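Local coordinates for protein aminotransferase (Psychrobacter arcticus 273-4, PDB 3IF2) that probably works as a pyridoxal 5'-phosphate-dependent aminotransferase, perhaps passing amino groups between valine and pyruvate, at residues A[7-17]-A[156-165]; A[337-348]-A[419-430]. All coordinates share one frame; numbering follows the deposited sequence.

Contact 1. Residues A[7-17]-A[156-165]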
loop_
_atom_site.group_PDB
_atom_site.type_symbol
_atom_site.label_atom_id
_atom_site.label_comp_id
_atom_site.label_asym_id
_atom_site.label_seq_id
_atom_site.Cartn_x
_atom_site.Cartn_y
_atom_site.Cartn_z
ATOM N N PHE A 7 3.433 -18.755 -0.216
ATOM C CA PHE A 7 3.585 -17.298 -0.283
ATOM C C PHE A 7 3.873 -16.750 1.115
ATOM O O PHE A 7 4.841 -16.058 1.311
ATOM C CB PHE A 7 2.309 -16.653 -0.854
ATOM C CG PHE A 7 2.373 -15.156 -0.962
ATOM C CD1 PHE A 7 3.042 -14.551 -2.025
ATOM C CD2 PHE A 7 1.764 -14.342 -0.005
ATOM C CE1 PHE A 7 3.107 -13.137 -2.125
ATOM C CE2 PHE A 7 1.816 -12.942 -0.100
ATOM C CZ PHE A 7 2.487 -12.340 -1.159
ATOM N N GLY A 8 3.040 -17.123 2.079
ATOM C CA GLY A 8 3.211 -16.734 3.474
ATOM C C GLY A 8 4.529 -17.168 4.088
ATOM O O GLY A 8 5.182 -16.373 4.764
ATOM N N GLN A 9 4.924 -18.420 3.840
ATOM C CA GLN A 9 6.205 -18.959 4.348
ATOM C C GLN A 9 7.416 -18.161 3.854
ATOM O O GLN A 9 8.397 -18.095 4.551
ATOM C CB GLN A 9 6.343 -20.476 4.082
ATOM C CG GLN A 9 5.461 -21.303 4.996
ATOM C CD GLN A 9 5.334 -22.794 4.620
ATOM O OE1 GLN A 9 5.337 -23.186 3.441
ATOM N NE2 GLN A 9 5.164 -23.625 5.643
ATOM N N LYS A 10 7.329 -17.544 2.677
ATOM C CA LYS A 10 8.392 -16.652 2.167
ATOM C C LYS A 10 8.629 -15.402 3.070
ATOM O O LYS A 10 9.768 -14.946 3.189
ATOM C CB LYS A 10 8.086 -16.241 0.711
ATOM C CG LYS A 10 9.096 -15.333 0.047
ATOM C CD LYS A 10 8.838 -15.206 -1.450
ATOM C CE LYS A 10 9.886 -14.279 -2.072
ATOM N NZ LYS A 10 9.715 -12.851 -1.652
ATOM N N PHE A 11 7.569 -14.890 3.709
ATOM C CA PHE A 11 7.638 -13.737 4.624
ATOM C C PHE A 11 7.805 -14.116 6.113
ATOM O O PHE A 11 8.120 -13.247 6.918
ATOM C CB PHE A 11 6.425 -12.817 4.413
ATOM C CG PHE A 11 6.278 -12.358 2.991
ATOM C CD1 PHE A 11 7.013 -11.276 2.506
ATOM C CD2 PHE A 11 5.458 -13.037 2.121
ATOM C CE1 PHE A 11 6.906 -10.876 1.171
ATOM C CE2 PHE A 11 5.353 -12.653 0.787
ATOM C CZ PHE A 11 6.073 -11.566 0.312
ATOM N N THR A 12 7.551 -15.368 6.491
ATOM C CA THR A 12 7.846 -15.873 7.852
ATOM C C THR A 12 9.327 -16.271 7.939
ATOM O O THR A 12 9.924 -16.210 9.012
ATOM C CB THR A 12 7.038 -17.166 8.195
ATOM O OG1 THR A 12 5.655 -16.933 7.965
ATOM C CG2 THR A 12 7.245 -17.627 9.667
ATOM N N GLN A 13 9.887 -16.731 6.815
ATOM C CA GLN A 13 11.268 -17.238 6.725
ATOM C C GLN A 13 12.304 -16.161 7.068
ATOM O O GLN A 13 12.462 -15.209 6.289
ATOM C CB GLN A 13 11.539 -17.815 5.317
ATOM C CG GLN A 13 12.975 -18.308 5.064
ATOM C CD GLN A 13 13.057 -19.313 3.918
ATOM O OE1 GLN A 13 12.464 -20.398 3.990
ATOM N NE2 GLN A 13 13.810 -18.972 2.872
ATOM N N PRO A 14 12.999 -16.301 8.221
ATOM C CA PRO A 14 13.992 -15.285 8.553
ATOM C C PRO A 14 15.183 -15.295 7.576
ATOM O O PRO A 14 15.879 -16.305 7.486
ATOM C CB PRO A 14 14.431 -15.660 9.987
ATOM C CG PRO A 14 13.479 -16.698 10.454
ATOM C CD PRO A 14 12.968 -17.371 9.240
ATOM N N THR A 15 15.353 -14.213 6.813
ATOM C CA THR A 15 16.492 -14.046 5.891
ATOM C C THR A 15 17.574 -13.230 6.615
ATOM O O THR A 15 17.426 -12.897 7.795
ATOM C CB THR A 15 16.068 -13.320 4.592
ATOM O OG1 THR A 15 15.549 -12.017 4.907
ATOM C CG2 THR A 15 15.009 -14.114 3.847
ATOM N N GLY A 16 18.679 -12.944 5.935
ATOM C CA GLY A 16 19.720 -12.055 6.473
ATOM C C GLY A 16 19.206 -10.611 6.558
ATOM O O GLY A 16 19.545 -9.891 7.502
ATOM N N ILE A 17 18.383 -10.211 5.573
ATOM C CA ILE A 17 17.766 -8.874 5.503
ATOM C C ILE A 17 16.738 -8.692 6.636
ATOM O O ILE A 17 16.781 -7.674 7.315
ATOM C CB ILE A 17 17.178 -8.554 4.070
ATOM C CG1 ILE A 17 18.327 -8.480 3.046
ATOM C CG2 ILE A 17 16.352 -7.239 4.057
ATOM C CD1 ILE A 17 17.900 -8.377 1.598
ATOM N N ILE A 156 19.114 -2.433 -1.460
ATOM C CA ILE A 156 18.759 -3.588 -0.619
ATOM C C ILE A 156 17.263 -3.962 -0.712
ATOM O O ILE A 156 16.916 -5.146 -0.670
ATOM C CB ILE A 156 19.214 -3.358 0.879
ATOM C CG1 ILE A 156 19.086 -4.620 1.744
ATOM C CG2 ILE A 156 18.465 -2.216 1.505
ATOM C CD1 ILE A 156 19.708 -4.474 3.137
ATOM N N GLY A 157 16.404 -2.956 -0.845
ATOM C CA GLY A 157 14.940 -3.137 -0.938
ATOM C C GLY A 157 14.348 -3.795 -2.179
ATOM O O GLY A 157 13.161 -4.159 -2.169
ATOM N N TYR A 158 15.131 -3.891 -3.249
ATOM C CA TYR A 158 14.718 -4.633 -4.430
ATOM C C TYR A 158 14.702 -6.139 -4.169
ATOM O O TYR A 158 13.833 -6.817 -4.693
ATOM C CB TYR A 158 15.659 -4.411 -5.633
ATOM C CG TYR A 158 15.795 -2.996 -6.170
ATOM C CD1 TYR A 158 14.739 -2.065 -6.133
ATOM C CD2 TYR A 158 16.955 -2.625 -6.838
ATOM C CE1 TYR A 158 14.894 -0.763 -6.661
ATOM C CE2 TYR A 158 17.109 -1.352 -7.381
ATOM C CZ TYR A 158 16.097 -0.420 -7.281
ATOM O OH TYR A 158 16.312 0.830 -7.827
ATOM N N SER A 159 15.654 -6.628 -3.364
ATOM C CA SER A 159 15.903 -8.071 -3.084
ATOM C C SER A 159 14.771 -9.086 -3.073
ATOM O O SER A 159 14.838 -10.095 -3.768
ATOM C CB SER A 159 16.601 -8.244 -1.726
ATOM O OG SER A 159 17.865 -7.642 -1.720
ATOM N N ASP A 160 13.748 -8.816 -2.271
ATOM C CA ASP A 160 12.720 -9.826 -1.964
ATOM C C ASP A 160 11.300 -9.562 -2.454
ATOM O O ASP A 160 10.375 -10.238 -1.999
ATOM C CB ASP A 160 12.724 -10.020 -0.425
ATOM C CG ASP A 160 14.097 -10.489 0.142
ATOM O OD1 ASP A 160 14.926 -11.108 -0.572
ATOM O OD2 ASP A 160 14.325 -10.260 1.349
ATOM N N VAL A 161 11.115 -8.633 -3.399
ATOM C CA VAL A 161 9.751 -8.281 -3.850
ATOM C C VAL A 161 9.070 -9.328 -4.744
ATOM O O VAL A 161 7.856 -9.286 -4.891
ATOM C CB VAL A 161 9.659 -6.878 -4.514
ATOM C CG1 VAL A 161 10.212 -5.792 -3.574
ATOM C CG2 VAL A 161 10.354 -6.842 -5.866
ATOM N N HIS A 162 9.819 -10.257 -5.344
ATOM C CA HIS A 162 9.184 -11.274 -6.198
ATOM C C HIS A 162 8.249 -12.186 -5.396
ATOM O O HIS A 162 8.542 -12.528 -4.258
ATOM C CB HIS A 162 10.197 -12.057 -7.027
ATOM C CG HIS A 162 10.779 -11.250 -8.143
ATOM N ND1 HIS A 162 12.083 -10.796 -8.142
ATOM C CD2 HIS A 162 10.213 -10.779 -9.279
ATOM C CE1 HIS A 162 12.300 -10.107 -9.250
ATOM N NE2 HIS A 162 11.180 -10.081 -9.957
ATOM N N VAL A 163 7.099 -12.501 -5.980
ATOM C CA VAL A 163 6.078 -13.331 -5.337
ATOM C C VAL A 163 6.504 -14.815 -5.201
ATOM O O VAL A 163 6.161 -15.447 -4.205
ATOM C CB VAL A 163 4.718 -13.171 -6.056
ATOM C CG1 VAL A 163 3.712 -14.102 -5.483
ATOM C CG2 VAL A 163 4.218 -11.739 -5.907
ATOM N N GLU A 164 7.238 -15.348 -6.181
ATOM C CA GLU A 164 7.766 -16.727 -6.144
ATOM C C GLU A 164 9.247 -16.707 -6.509
ATOM O O GLU A 164 9.607 -16.180 -7.541
ATOM C CB GLU A 164 6.981 -17.677 -7.082
ATOM C CG GLU A 164 7.593 -19.128 -7.153
ATOM C CD GLU A 164 6.613 -20.276 -7.550
ATOM O OE1 GLU A 164 5.414 -20.036 -7.804
ATOM O OE2 GLU A 164 7.056 -21.455 -7.589
ATOM N N GLY A 165 10.094 -17.298 -5.673
ATOM C CA GLY A 165 11.535 -17.351 -5.917
ATOM C C GLY A 165 12.192 -15.986 -5.868
ATOM O O GLY A 165 11.764 -15.111 -5.106
#
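Lys-10 reaches from the N-terminal arm of this fold-type I (aspartate aminotransferase-like) enzyme to Asp-160 and His-162 in the loop 156-165, which begins right after Tyr-155, a residue that binds the cofactor. The lysine chain runs out from helix 6-12 with CG anti to the backbone N (chi1 -180°) and turns only at its last torsion, which swings NZ between two loop carbonyls. NZ donates to Asp-160 O at 2.7 Å and to His-162 O at 2.9 Å, the second approached almost head-on. Two backbone carbonyls, rather than a carboxylate, thus hold the ammonium group, and the two bonds bridge the end of the type I turn from Tyr-158 to Val-161. Beside it, Phe-7 offers its ring edge to Val-163, with CE1 3.5 Å from CG1, while CE2 of Phe-11 sits over one face of the same ring. The second subunit also packs here: its Asn-124 lies on Phe-7, and its Val-163 on Val-163. The looser side lies toward Thr-15, whose OG1 stays 4.2 Å from Asp-160 OD2, and toward the exposed Gly-165, which the lysine merely brushes through CE. Packing is close again at the start of helix 16-29, where Ile-17 and Ile-156 lie alongside each other, pointing opposite ways. There Ile-17 CD1 comes to rest 3.4 Å from Ser-159 OG, the hydroxyl that donates to Ile-156 O.

Contact 2. Residues A[337-348]-A[419-430]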
loop_
_atom_site.group_PDB
_atom_site.type_symbol
_atom_site.label_atom_id
_atom_site.label_comp_id
_atom_site.label_asym_id
_atom_site.label_seq_id
_atom_site.Cartn_x
_atom_site.Cartn_y
_atom_site.Cartn_z
ATOM N N TYR A 337 22.647 18.048 2.218
ATOM C CA TYR A 337 23.374 16.773 2.080
ATOM C C TYR A 337 24.829 16.894 1.586
ATOM O O TYR A 337 25.675 16.093 2.005
ATOM C CB TYR A 337 22.581 15.719 1.277
ATOM C CG TYR A 337 21.291 15.301 1.965
ATOM C CD1 TYR A 337 21.323 14.586 3.158
ATOM C CD2 TYR A 337 20.041 15.606 1.415
ATOM C CE1 TYR A 337 20.151 14.205 3.808
ATOM C CE2 TYR A 337 18.847 15.232 2.058
ATOM C CZ TYR A 337 18.914 14.532 3.251
ATOM O OH TYR A 337 17.769 14.151 3.888
ATOM N N GLN A 338 25.139 17.867 0.734
ATOM C CA GLN A 338 26.534 18.045 0.303
ATOM C C GLN A 338 27.452 18.413 1.475
ATOM O O GLN A 338 28.544 17.838 1.615
ATOM C CB GLN A 338 26.691 19.056 -0.826
ATOM C CG GLN A 338 28.188 19.259 -1.181
ATOM C CD GLN A 338 28.425 19.765 -2.567
ATOM O OE1 GLN A 338 27.568 20.421 -3.170
ATOM N NE2 GLN A 338 29.606 19.455 -3.096
ATOM N N LYS A 339 27.022 19.377 2.282
ATOM C CA LYS A 339 27.762 19.776 3.482
ATOM C C LYS A 339 27.906 18.618 4.502
ATOM O O LYS A 339 28.959 18.456 5.110
ATOM C CB LYS A 339 27.132 21.026 4.110
ATOM C CG LYS A 339 27.346 22.281 3.241
ATOM C CD LYS A 339 26.855 23.592 3.884
ATOM C CE LYS A 339 25.378 23.901 3.612
ATOM N NZ LYS A 339 25.025 25.271 4.100
ATOM N N GLN A 340 26.861 17.811 4.666
ATOM C CA GLN A 340 26.920 16.624 5.547
ATOM C C GLN A 340 27.939 15.569 5.042
ATOM O O GLN A 340 28.710 15.017 5.834
ATOM C CB GLN A 340 25.542 15.987 5.677
ATOM C CG GLN A 340 24.493 16.835 6.387
ATOM C CD GLN A 340 24.551 16.760 7.894
ATOM O OE1 GLN A 340 24.849 17.748 8.551
ATOM N NE2 GLN A 340 24.266 15.593 8.452
ATOM N N ALA A 341 27.929 15.308 3.733
ATOM C CA ALA A 341 28.866 14.357 3.099
ATOM C C ALA A 341 30.302 14.865 3.236
ATOM O O ALA A 341 31.198 14.084 3.579
ATOM C CB ALA A 341 28.501 14.110 1.606
ATOM N N THR A 342 30.497 16.164 2.995
ATOM C CA THR A 342 31.805 16.818 3.128
ATOM C C THR A 342 32.364 16.703 4.544
ATOM O O THR A 342 33.539 16.354 4.737
ATOM C CB THR A 342 31.725 18.310 2.715
ATOM O OG1 THR A 342 31.215 18.379 1.378
ATOM C CG2 THR A 342 33.101 19.034 2.805
ATOM N N LEU A 343 31.518 17.012 5.517
ATOM C CA LEU A 343 31.829 16.876 6.944
ATOM C C LEU A 343 32.206 15.433 7.287
ATOM O O LEU A 343 33.183 15.208 7.986
ATOM C CB LEU A 343 30.612 17.286 7.776
ATOM C CG LEU A 343 30.617 17.170 9.299
ATOM C CD1 LEU A 343 31.767 18.049 9.931
ATOM C CD2 LEU A 343 29.203 17.540 9.808
ATOM N N ALA A 344 31.417 14.473 6.790
ATOM C CA ALA A 344 31.663 13.047 7.018
ATOM C C ALA A 344 33.014 12.603 6.433
ATOM O O ALA A 344 33.765 11.909 7.118
ATOM C CB ALA A 344 30.504 12.192 6.461
ATOM N N VAL A 345 33.326 13.017 5.198
ATOM C CA VAL A 345 34.623 12.687 4.544
ATOM C C VAL A 345 35.819 13.221 5.357
ATOM O O VAL A 345 36.809 12.502 5.538
ATOM C CB VAL A 345 34.716 13.217 3.069
ATOM C CG1 VAL A 345 36.135 13.031 2.485
ATOM C CG2 VAL A 345 33.681 12.560 2.180
ATOM N N LYS A 346 35.708 14.480 5.814
ATOM C CA LYS A 346 36.717 15.159 6.656
ATOM C C LYS A 346 37.004 14.257 7.855
ATOM O O LYS A 346 38.157 13.841 8.058
ATOM C CB LYS A 346 36.160 16.535 7.126
ATOM C CG LYS A 346 36.962 17.470 8.081
ATOM C CD LYS A 346 37.726 18.586 7.355
ATOM C CE LYS A 346 37.852 19.882 8.208
ATOM N NZ LYS A 346 38.420 19.659 9.576
ATOM N N LEU A 347 35.936 13.917 8.589
ATOM C CA LEU A 347 36.019 13.078 9.796
ATOM C C LEU A 347 36.585 11.677 9.530
ATOM O O LEU A 347 37.400 11.198 10.320
ATOM C CB LEU A 347 34.665 12.980 10.502
ATOM C CG LEU A 347 34.033 14.263 11.054
ATOM C CD1 LEU A 347 32.607 13.909 11.529
ATOM C CD2 LEU A 347 34.855 14.946 12.146
ATOM N N LEU A 348 36.190 11.054 8.418
ATOM C CA LEU A 348 36.700 9.716 8.038
ATOM C C LEU A 348 38.197 9.772 7.734
ATOM O O LEU A 348 38.935 8.886 8.156
ATOM C CB LEU A 348 35.912 9.079 6.867
ATOM C CG LEU A 348 34.492 8.589 7.168
ATOM C CD1 LEU A 348 33.772 8.256 5.897
ATOM C CD2 LEU A 348 34.496 7.382 8.073
ATOM N N ILE A 419 24.663 9.768 5.980
ATOM C CA ILE A 419 25.081 11.156 6.254
ATOM C C ILE A 419 23.869 12.089 6.504
ATOM O O ILE A 419 24.060 13.285 6.584
ATOM C CB ILE A 419 26.166 11.711 5.252
ATOM C CG1 ILE A 419 25.727 11.695 3.772
ATOM C CG2 ILE A 419 27.483 10.927 5.463
ATOM C CD1 ILE A 419 24.565 12.611 3.441
ATOM N N ALA A 420 22.647 11.537 6.611
ATOM C CA ALA A 420 21.451 12.293 7.016
ATOM C C ALA A 420 21.422 12.525 8.533
ATOM O O ALA A 420 20.704 13.401 8.989
ATOM C CB ALA A 420 20.181 11.563 6.604
ATOM N N ALA A 421 22.178 11.743 9.310
ATOM C CA ALA A 421 22.205 11.853 10.785
ATOM C C ALA A 421 22.754 13.199 11.248
ATOM O O ALA A 421 23.492 13.848 10.514
ATOM C CB ALA A 421 23.033 10.704 11.406
ATOM N N ASP A 422 22.398 13.616 12.462
ATOM C CA ASP A 422 22.898 14.891 12.972
ATOM C C ASP A 422 24.419 14.807 13.178
ATOM O O ASP A 422 25.023 13.719 13.253
ATOM C CB ASP A 422 22.132 15.441 14.195
ATOM C CG ASP A 422 22.329 14.618 15.456
ATOM O OD1 ASP A 422 23.455 14.591 16.036
ATOM O OD2 ASP A 422 21.317 14.043 15.915
ATOM N N GLU A 423 25.012 15.985 13.242
ATOM C CA GLU A 423 26.446 16.142 13.302
ATOM C C GLU A 423 27.084 15.361 14.446
ATOM O O GLU A 423 28.036 14.626 14.218
ATOM C CB GLU A 423 26.765 17.634 13.360
ATOM C CG GLU A 423 28.242 18.003 13.284
ATOM C CD GLU A 423 28.475 19.471 12.949
ATOM O OE1 GLU A 423 27.608 20.124 12.292
ATOM O OE2 GLU A 423 29.559 19.959 13.328
ATOM N N GLN A 424 26.509 15.442 15.648
ATOM C CA GLN A 424 27.085 14.737 16.802
ATOM C C GLN A 424 27.070 13.202 16.640
ATOM O O GLN A 424 27.997 12.537 17.115
ATOM C CB GLN A 424 26.450 15.184 18.135
ATOM C CG GLN A 424 27.233 14.763 19.415
ATOM C CD GLN A 424 28.710 15.262 19.452
ATOM O OE1 GLN A 424 29.026 16.358 18.972
ATOM N NE2 GLN A 424 29.601 14.447 20.018
ATOM N N THR A 425 26.047 12.657 15.968
ATOM C CA THR A 425 25.976 11.221 15.698
ATOM C C THR A 425 27.128 10.818 14.750
ATOM O O THR A 425 27.782 9.820 14.992
ATOM C CB THR A 425 24.581 10.774 15.156
ATOM O OG1 THR A 425 23.555 11.147 16.081
ATOM C CG2 THR A 425 24.524 9.262 14.951
ATOM N N LEU A 426 27.374 11.613 13.704
ATOM C CA LEU A 426 28.471 11.358 12.753
ATOM C C LEU A 426 29.866 11.439 13.397
ATOM O O LEU A 426 30.733 10.628 13.053
ATOM C CB LEU A 426 28.402 12.289 11.526
ATOM C CG LEU A 426 27.347 12.033 10.431
ATOM C CD1 LEU A 426 27.137 13.310 9.594
ATOM C CD2 LEU A 426 27.702 10.827 9.533
ATOM N N ILE A 427 30.072 12.392 14.313
ATOM C CA ILE A 427 31.357 12.547 15.018
ATOM C C ILE A 427 31.645 11.319 15.926
ATOM O O ILE A 427 32.731 10.724 15.858
ATOM C CB ILE A 427 31.414 13.869 15.900
ATOM C CG1 ILE A 427 31.307 15.145 15.043
ATOM C CG2 ILE A 427 32.707 13.941 16.735
ATOM C CD1 ILE A 427 31.084 16.423 15.882
ATOM N N ASP A 428 30.662 10.986 16.766
ATOM C CA ASP A 428 30.738 9.854 17.699
ATOM C C ASP A 428 30.887 8.503 16.983
ATOM O O ASP A 428 31.739 7.693 17.350
ATOM C CB ASP A 428 29.483 9.798 18.598
ATOM C CG ASP A 428 29.349 10.995 19.540
ATOM O OD1 ASP A 428 30.257 11.856 19.626
ATOM O OD2 ASP A 428 28.301 11.059 20.210
ATOM N N GLY A 429 30.042 8.283 15.971
ATOM C CA GLY A 429 30.010 7.057 15.179
ATOM C C GLY A 429 31.296 6.803 14.431
ATOM O O GLY A 429 31.851 5.715 14.526
ATOM N N ILE A 430 31.772 7.818 13.706
ATOM C CA ILE A 430 33.031 7.722 12.957
ATOM C C ILE A 430 34.225 7.518 13.914
ATOM O O ILE A 430 35.145 6.770 13.570
ATOM C CB ILE A 430 33.234 8.916 12.003
ATOM C CG1 ILE A 430 32.200 8.857 10.887
ATOM C CG2 ILE A 430 34.627 8.910 11.368
ATOM C CD1 ILE A 430 32.158 10.101 10.063
#
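Gln-340 NE2 reaches across from helix 324-351 to two backbone carbonyls in the turn that leads into helix 423-441. Its sound bond goes to Ile-419 O, at 3.0 Å with an N-H...O angle of 165°, and that oxygen lies close to the plane of the amide; a second bond, to Ala-421 O, is shorter but weak because it is strongly bent. The bend at chi2 (-83°) folds the amide back over the turn, leaving NE2 against Leu-426 CD1 as well. With an alanine here, both carbonyls would probably lose this donor and a gap is likely to open beside Leu-426. Next to the amide, Ile-419 packs between the helix and Leu-368 of the sheet: CG2 presses on Ala-344 CB at 3.4 Å, and CD1 meets CD1 of Tyr-337. Ala-420 CB lies at the edge of that ring, whose hydroxyl bonds to Ala-43 N. The segments 337-348 and 423-430 run nearly parallel (22°), their axes approaching to 10.1 Å. Ile-430 packs against Leu-347 and Leu-348, its CG2 3.6 Å from Leu-348 CD2, and Met-417 of the underlying sheet touches both Ile-430 and Leu-348. On the solvent side, Leu-343 CD2 lies across the aliphatic part of Glu-423, 3.6 Å from CG. In this helix-on-sheet layer the chemistry is divided: apolar chains bring the helices together, and one amide ties the turn before helix 423-441 to its neighbour.

In the fold
From the N terminus, helix 6-12 and the start of helix 16-29 meet the loop 156-165, which comes 138 residues further on, so contact 1 closes a long loop that includes helix 115-125 and the first strands of the large mixed sheet. Contact 2 opens only after this loop has closed, when helix 324-351 meets the turn and helix at 419-430; its 70-residue loop carries strands 357-360, 367-372 and 414-418 of the smaller sheet. The two therefore stand in series, neither nested nor crossed, with centres about 33 Å apart. Contact 1 fastens the N-terminal arm near the subunit interface, whereas contact 2 pairs two helices within the C-terminal part of one chain.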